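Side-chain contacts in alkyl hydroperoxide reductase AhpD (Deinococcus radiodurans R1, PDB 6K40), which probably reduces peroxides as an AhpD-like peroxidase, in keeping with a role in antioxidant defence: residues A[87-92]-A[138-143]; A[133-138]-A[169-174]. All coordinates share one frame; numbering follows the deposited sequence.

Contact 1 of 2, residues A[87-92]-A[138-143]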
loop_
_atom_site.group_PDB
_atom_site.type_symbol
_atom_site.label_atom_id
_atom_site.label_comp_id
_atom_site.label_asym_id
_atom_site.label_seq_id
_atom_site.Cartn_x
_atom_site.Cartn_y
_atom_site.Cartn_z
ATOM N N SER A 87 6.611 -6.124 2.896
ATOM C CA SER A 87 6.960 -5.045 1.984
ATOM C C SER A 87 6.122 -3.801 2.238
ATOM O O SER A 87 6.623 -2.680 2.093
ATOM C CB SER A 87 6.792 -5.534 0.546
ATOM O OG SER A 87 7.624 -6.656 0.316
ATOM N N GLY A 88 4.855 -3.970 2.626
ATOM C CA GLY A 88 4.065 -2.820 3.026
ATOM C C GLY A 88 4.590 -2.170 4.290
ATOM O O GLY A 88 4.617 -0.942 4.401
ATOM N N LEU A 89 5.030 -2.984 5.252
ATOM C CA LEU A 89 5.553 -2.432 6.498
ATOM C C LEU A 89 6.843 -1.651 6.265
ATOM O O LEU A 89 7.013 -0.546 6.792
ATOM C CB LEU A 89 5.786 -3.552 7.508
ATOM C CG LEU A 89 4.515 -4.115 8.129
ATOM C CD1 LEU A 89 4.858 -5.285 9.029
ATOM C CD2 LEU A 89 3.778 -3.021 8.894
ATOM N N ASN A 90 7.766 -2.211 5.482
ATOM C CA ASN A 90 9.019 -1.526 5.194
ATOM C C ASN A 90 8.880 -0.481 4.098
ATOM O O ASN A 90 9.830 0.276 3.861
ATOM C CB ASN A 90 10.099 -2.541 4.813
ATOM C CG ASN A 90 10.541 -3.387 5.992
ATOM O OD1 ASN A 90 10.724 -2.881 7.097
ATOM N ND2 ASN A 90 10.710 -4.686 5.762
ATOM N N ARG A 91 7.724 -0.420 3.438
ATOM C CA ARG A 91 7.454 0.569 2.394
ATOM C C ARG A 91 8.448 0.448 1.242
ATOM O O ARG A 91 9.096 1.418 0.843
ATOM C CB ARG A 91 7.441 1.989 2.970
ATOM C CG ARG A 91 6.316 2.215 3.961
ATOM C CD ARG A 91 6.429 3.557 4.644
ATOM N NE ARG A 91 6.193 4.662 3.721
ATOM C CZ ARG A 91 6.533 5.921 3.973
ATOM N NH1 ARG A 91 7.122 6.233 5.121
ATOM N NH2 ARG A 91 6.283 6.870 3.079
ATOM N N CYS A 92 8.558 -0.760 0.699
ATOM C CA CYS A 92 9.394 -1.012 -0.466
ATOM C C CYS A 92 8.502 -1.142 -1.695
ATOM O O CYS A 92 7.709 -2.084 -1.791
ATOM C CB CYS A 92 10.230 -2.277 -0.262
ATOM S SG CYS A 92 11.158 -2.767 -1.719
ATOM N N LYS A 138 5.272 -8.478 13.742
ATOM C CA LYS A 138 6.114 -8.355 14.925
ATOM C C LYS A 138 7.583 -8.575 14.582
ATOM O O LYS A 138 8.453 -7.828 15.048
ATOM C CB LYS A 138 5.667 -9.329 16.015
ATOM C CG LYS A 138 6.147 -8.910 17.396
ATOM C CD LYS A 138 6.108 -10.040 18.411
ATOM C CE LYS A 138 7.005 -9.713 19.600
ATOM N NZ LYS A 138 6.590 -10.398 20.853
ATOM N N LEU A 139 7.879 -9.586 13.758
ATOM C CA LEU A 139 9.267 -9.876 13.410
ATOM C C LEU A 139 9.875 -8.775 12.551
ATOM O O LEU A 139 11.089 -8.545 12.608
ATOM C CB LEU A 139 9.364 -11.228 12.701
ATOM C CG LEU A 139 10.770 -11.780 12.433
ATOM C CD1 LEU A 139 11.595 -11.835 13.710
ATOM C CD2 LEU A 139 10.697 -13.155 11.790
ATOM N N THR A 140 9.054 -8.081 11.759
ATOM C CA THR A 140 9.567 -6.979 10.955
ATOM C C THR A 140 9.802 -5.731 11.798
ATOM O O THR A 140 10.845 -5.078 11.666
ATOM C CB THR A 140 8.604 -6.665 9.809
ATOM O OG1 THR A 140 8.477 -7.810 8.959
ATOM C CG2 THR A 140 9.116 -5.487 8.985
ATOM N N LEU A 141 8.855 -5.387 12.669
ATOM C CA LEU A 141 8.914 -4.109 13.364
ATOM C C LEU A 141 9.636 -4.176 14.702
ATOM O O LEU A 141 10.275 -3.195 15.097
ATOM C CB LEU A 141 7.497 -3.572 13.585
ATOM C CG LEU A 141 6.693 -3.246 12.326
ATOM C CD1 LEU A 141 5.326 -2.689 12.695
ATOM C CD2 LEU A 141 7.454 -2.270 11.443
ATOM N N ARG A 142 9.573 -5.305 15.404
ATOM C CA ARG A 142 10.158 -5.435 16.740
ATOM C C ARG A 142 10.941 -6.738 16.862
ATOM O O ARG A 142 10.615 -7.593 17.691
ATOM C CB ARG A 142 9.069 -5.358 17.809
ATOM C CG ARG A 142 8.351 -4.020 17.880
ATOM C CD ARG A 142 7.154 -4.079 18.817
ATOM N NE ARG A 142 6.019 -4.786 18.230
ATOM C CZ ARG A 142 5.359 -5.774 18.827
ATOM N NH1 ARG A 142 5.722 -6.183 20.037
ATOM N NH2 ARG A 142 4.335 -6.354 18.217
ATOM N N PRO A 143 11.999 -6.915 16.064
ATOM C CA PRO A 143 12.733 -8.193 16.108
ATOM C C PRO A 143 13.341 -8.506 17.465
ATOM O O PRO A 143 13.504 -9.685 17.801
ATOM C CB PRO A 143 13.818 -8.011 15.037
ATOM C CG PRO A 143 13.990 -6.537 14.920
ATOM C CD PRO A 143 12.622 -5.960 15.130
HETATM O O HOH W 1 11.910 -3.540 9.473
#

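Contact 2 of 2, residues A[133-138]-A[169-174]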
loop_
_atom_site.group_PDB
_atom_site.type_symbol
_atom_site.label_atom_id
_atom_site.label_comp_id
_atom_site.label_asym_id
_atom_site.label_seq_id
_atom_site.Cartn_x
_atom_site.Cartn_y
_atom_site.Cartn_z
ATOM N N CYS A 133 0.281 -13.241 9.755
ATOM C CA CYS A 133 0.483 -11.821 9.486
ATOM C C CYS A 133 0.895 -11.072 10.745
ATOM O O CYS A 133 1.763 -10.193 10.692
ATOM C CB CYS A 133 -0.792 -11.207 8.901
ATOM S SG CYS A 133 -1.158 -11.644 7.182
ATOM N N ALA A 134 0.313 -11.428 11.892
ATOM C CA ALA A 134 0.737 -10.824 13.151
ATOM C C ALA A 134 2.185 -11.169 13.461
ATOM O O ALA A 134 2.961 -10.304 13.890
ATOM C CB ALA A 134 -0.178 -11.279 14.290
ATOM N N TYR A 135 2.570 -12.429 13.242
ATOM C CA TYR A 135 3.955 -12.828 13.463
ATOM C C TYR A 135 4.899 -12.088 12.522
ATOM O O TYR A 135 5.964 -11.618 12.942
ATOM C CB TYR A 135 4.097 -14.341 13.297
ATOM C CG TYR A 135 5.403 -14.882 13.834
ATOM C CD1 TYR A 135 5.529 -15.249 15.168
ATOM C CD2 TYR A 135 6.509 -15.021 13.006
ATOM C CE1 TYR A 135 6.725 -15.741 15.662
ATOM C CE2 TYR A 135 7.706 -15.512 13.489
ATOM C CZ TYR A 135 7.809 -15.871 14.815
ATOM O OH TYR A 135 9.001 -16.356 15.297
ATOM N N ALA A 136 4.529 -11.979 11.242
ATOM C CA ALA A 136 5.365 -11.260 10.288
ATOM C C ALA A 136 5.531 -9.804 10.693
ATOM O O ALA A 136 6.639 -9.253 10.630
ATOM C CB ALA A 136 4.765 -11.363 8.886
ATOM N N GLU A 137 4.441 -9.165 11.123
ATOM C CA GLU A 137 4.521 -7.768 11.528
ATOM C C GLU A 137 5.414 -7.600 12.747
ATOM O O GLU A 137 6.245 -6.684 12.794
ATOM C CB GLU A 137 3.123 -7.218 11.804
ATOM C CG GLU A 137 3.125 -5.794 12.330
ATOM C CD GLU A 137 1.927 -4.997 11.862
ATOM O OE1 GLU A 137 1.244 -5.442 10.916
ATOM O OE2 GLU A 137 1.672 -3.920 12.438
ATOM N N LYS A 138 5.272 -8.478 13.742
ATOM C CA LYS A 138 6.114 -8.355 14.925
ATOM C C LYS A 138 7.583 -8.575 14.582
ATOM O O LYS A 138 8.453 -7.828 15.048
ATOM C CB LYS A 138 5.667 -9.329 16.015
ATOM C CG LYS A 138 6.147 -8.910 17.396
ATOM C CD LYS A 138 6.108 -10.040 18.411
ATOM C CE LYS A 138 7.005 -9.713 19.600
ATOM N NZ LYS A 138 6.590 -10.398 20.853
ATOM N N GLN A 169 12.138 -17.716 7.678
ATOM C CA GLN A 169 13.079 -17.410 6.609
ATOM C C GLN A 169 12.481 -16.437 5.603
ATOM O O GLN A 169 13.160 -15.515 5.152
ATOM C CB GLN A 169 13.504 -18.695 5.904
ATOM C CG GLN A 169 14.835 -19.250 6.359
ATOM C CD GLN A 169 15.090 -20.629 5.800
ATOM O OE1 GLN A 169 16.142 -20.888 5.219
ATOM N NE2 GLN A 169 14.125 -21.525 5.969
ATOM N N VAL A 170 11.213 -16.626 5.240
ATOM C CA VAL A 170 10.595 -15.754 4.242
ATOM C C VAL A 170 10.454 -14.332 4.783
ATOM O O VAL A 170 10.771 -13.352 4.094
ATOM C CB VAL A 170 9.244 -16.334 3.791
ATOM C CG1 VAL A 170 8.456 -15.306 2.988
ATOM C CG2 VAL A 170 9.468 -17.599 2.975
ATOM N N ILE A 171 9.976 -14.197 6.023
ATOM C CA ILE A 171 9.827 -12.871 6.622
ATOM C C ILE A 171 11.174 -12.156 6.672
ATOM O O ILE A 171 11.298 -10.984 6.281
ATOM C CB ILE A 171 9.192 -12.976 8.021
ATOM C CG1 ILE A 171 7.752 -13.482 7.916
ATOM C CG2 ILE A 171 9.246 -11.626 8.733
ATOM C CD1 ILE A 171 7.244 -14.160 9.179
ATOM N N ALA A 172 12.211 -12.859 7.132
ATOM C CA ALA A 172 13.523 -12.232 7.243
ATOM C C ALA A 172 14.118 -11.936 5.866
ATOM O O ALA A 172 14.769 -10.899 5.665
ATOM C CB ALA A 172 14.440 -13.127 8.077
ATOM N N MET A 173 13.874 -12.814 4.891
ATOM C CA MET A 173 14.393 -12.604 3.545
ATOM C C MET A 173 13.745 -11.400 2.883
ATOM O O MET A 173 14.396 -10.687 2.112
ATOM C CB MET A 173 14.164 -13.866 2.709
ATOM C CG MET A 173 14.484 -13.751 1.223
ATOM S SD MET A 173 16.129 -13.114 0.841
ATOM C CE MET A 173 17.162 -14.110 1.905
ATOM N N PHE A 174 12.481 -11.131 3.191
ATOM C CA PHE A 174 11.896 -9.929 2.622
ATOM C C PHE A 174 12.302 -8.692 3.405
ATOM O O PHE A 174 12.415 -7.610 2.818
ATOM C CB PHE A 174 10.382 -10.080 2.506
ATOM C CG PHE A 174 9.979 -10.829 1.279
ATOM C CD1 PHE A 174 9.981 -10.200 0.045
ATOM C CD2 PHE A 174 9.681 -12.178 1.340
ATOM C CE1 PHE A 174 9.649 -10.893 -1.099
ATOM C CE2 PHE A 174 9.348 -12.877 0.200
ATOM C CZ PHE A 174 9.336 -12.235 -1.025
#

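Contact 1 of 2, residues A[87-92]-A[138-143]
Leu89 and Thr140 form the nearest backbone pair of this contact, their CA atoms 7.5 Å apart, and apolar packing accounts for most of the surface. Leu89 reaches across with both methyls: CD1 lies 4.1 Å from Thr140 CB, and CD2 meets Leu141 CD1 at the same spacing, the two leucines crossing at roughly a right angle. Thr140 turns its methyl to this side. With CG2 anti to the backbone N and OG1 anti to the carbonyl carbon (chi1 -61°), the methyl sits 3.6 Å from Asn90 OD1 and 3.7 Å from Asn90 ND2, approached by the amide from the opposite direction. The hydroxyl is hydrogen-bonded instead to Ala136 O, one turn back in its own helix, and to Asn175 ND2 of helix 161-184.

No direct hydrogen bond joins the segments; the polar link runs through water. One molecule stands 2.7 Å from Asn90 OD1 and 2.9 Å from Thr140 O, within hydrogen-bonding distance of each. The other end of the amide, ND2, bonds to Asn175 and Asn178, which fixes its rotation. Just beyond, helix 76-90 ends in a Schellman motif, Cys92 N bonding to Ser87 O at 3.1 Å, with Arg91 at positive phi. Arg91 there salt-bridges Glu137 of the second subunit. Apolar packing backed by one water bridge thus joins the C-terminal ends of two helices, beside the dimer interface.

Contact 2 of 2, residues A[133-138]-A[169-174]
Ile171 makes every contact between these two helical segments, which no hydrogen bond joins. Its apolar packing is closest at CD1, which comes 3.6 Å from Ala136 CA and 3.7 Å from Ala136 CB, while CG1 lies 3.8 Å from the same CB. The other branch, CG2, approaches the backbone, at 4.0 Å from Ala136 O. With CG1 anti to the carbonyl carbon (chi1 -66°) and CG2 anti to the backbone N, the isoleucine puts both branches against the alanine. The single methyl of Ala136 lets the helices approach closely, as the 6.0 Å between the CA atoms of Ala136 and Ile171 attests.

Helix 127-141 is thereby packed against helix 161-184, the longest helix of this all-helical, AhpD-like fold. Other faces of the segments meet further helices: Cys133 touches Leu81 and Val85 of helix 76-90, and Val170 touches Leu67 of helix 54-69.

The aromatic part of the contact is a methyl at a ring edge. Ile171 CD1 lies near the plane of the Tyr135 ring, 4.0 Å from CD2, and the two side chains cross at about a right angle. Tyr135 CG is anti to its own backbone N (chi1 -166°), a torsion that swings the ring over beside the carbonyl carbon, so that its CD2 edge meets the isoleucine methyl, while Leu151 and Leu154 of helix 151-156 also touch Tyr135.

In the fold
From the N terminus, the chain first reaches 87-92 at the end of helix 76-90, then passes through helices 93-107 and 110-118 before contact 1 closes this loop at 138-143. Contact 2 opens at 133-138, before that closure, and closes at 169-174 after helix 151-156, so the two loops cross rather than nest. They share Lys138 and helix 127-141, which is tied to helix 76-90 by one contact and to helix 161-184 by the other. Their centres lie about 7 Å apart, and they touch directly: Leu89 CD1 is 3.5 Å from Glu137 CA, and Leu139 CD2 is 3.7 Å from Ile171 CG2.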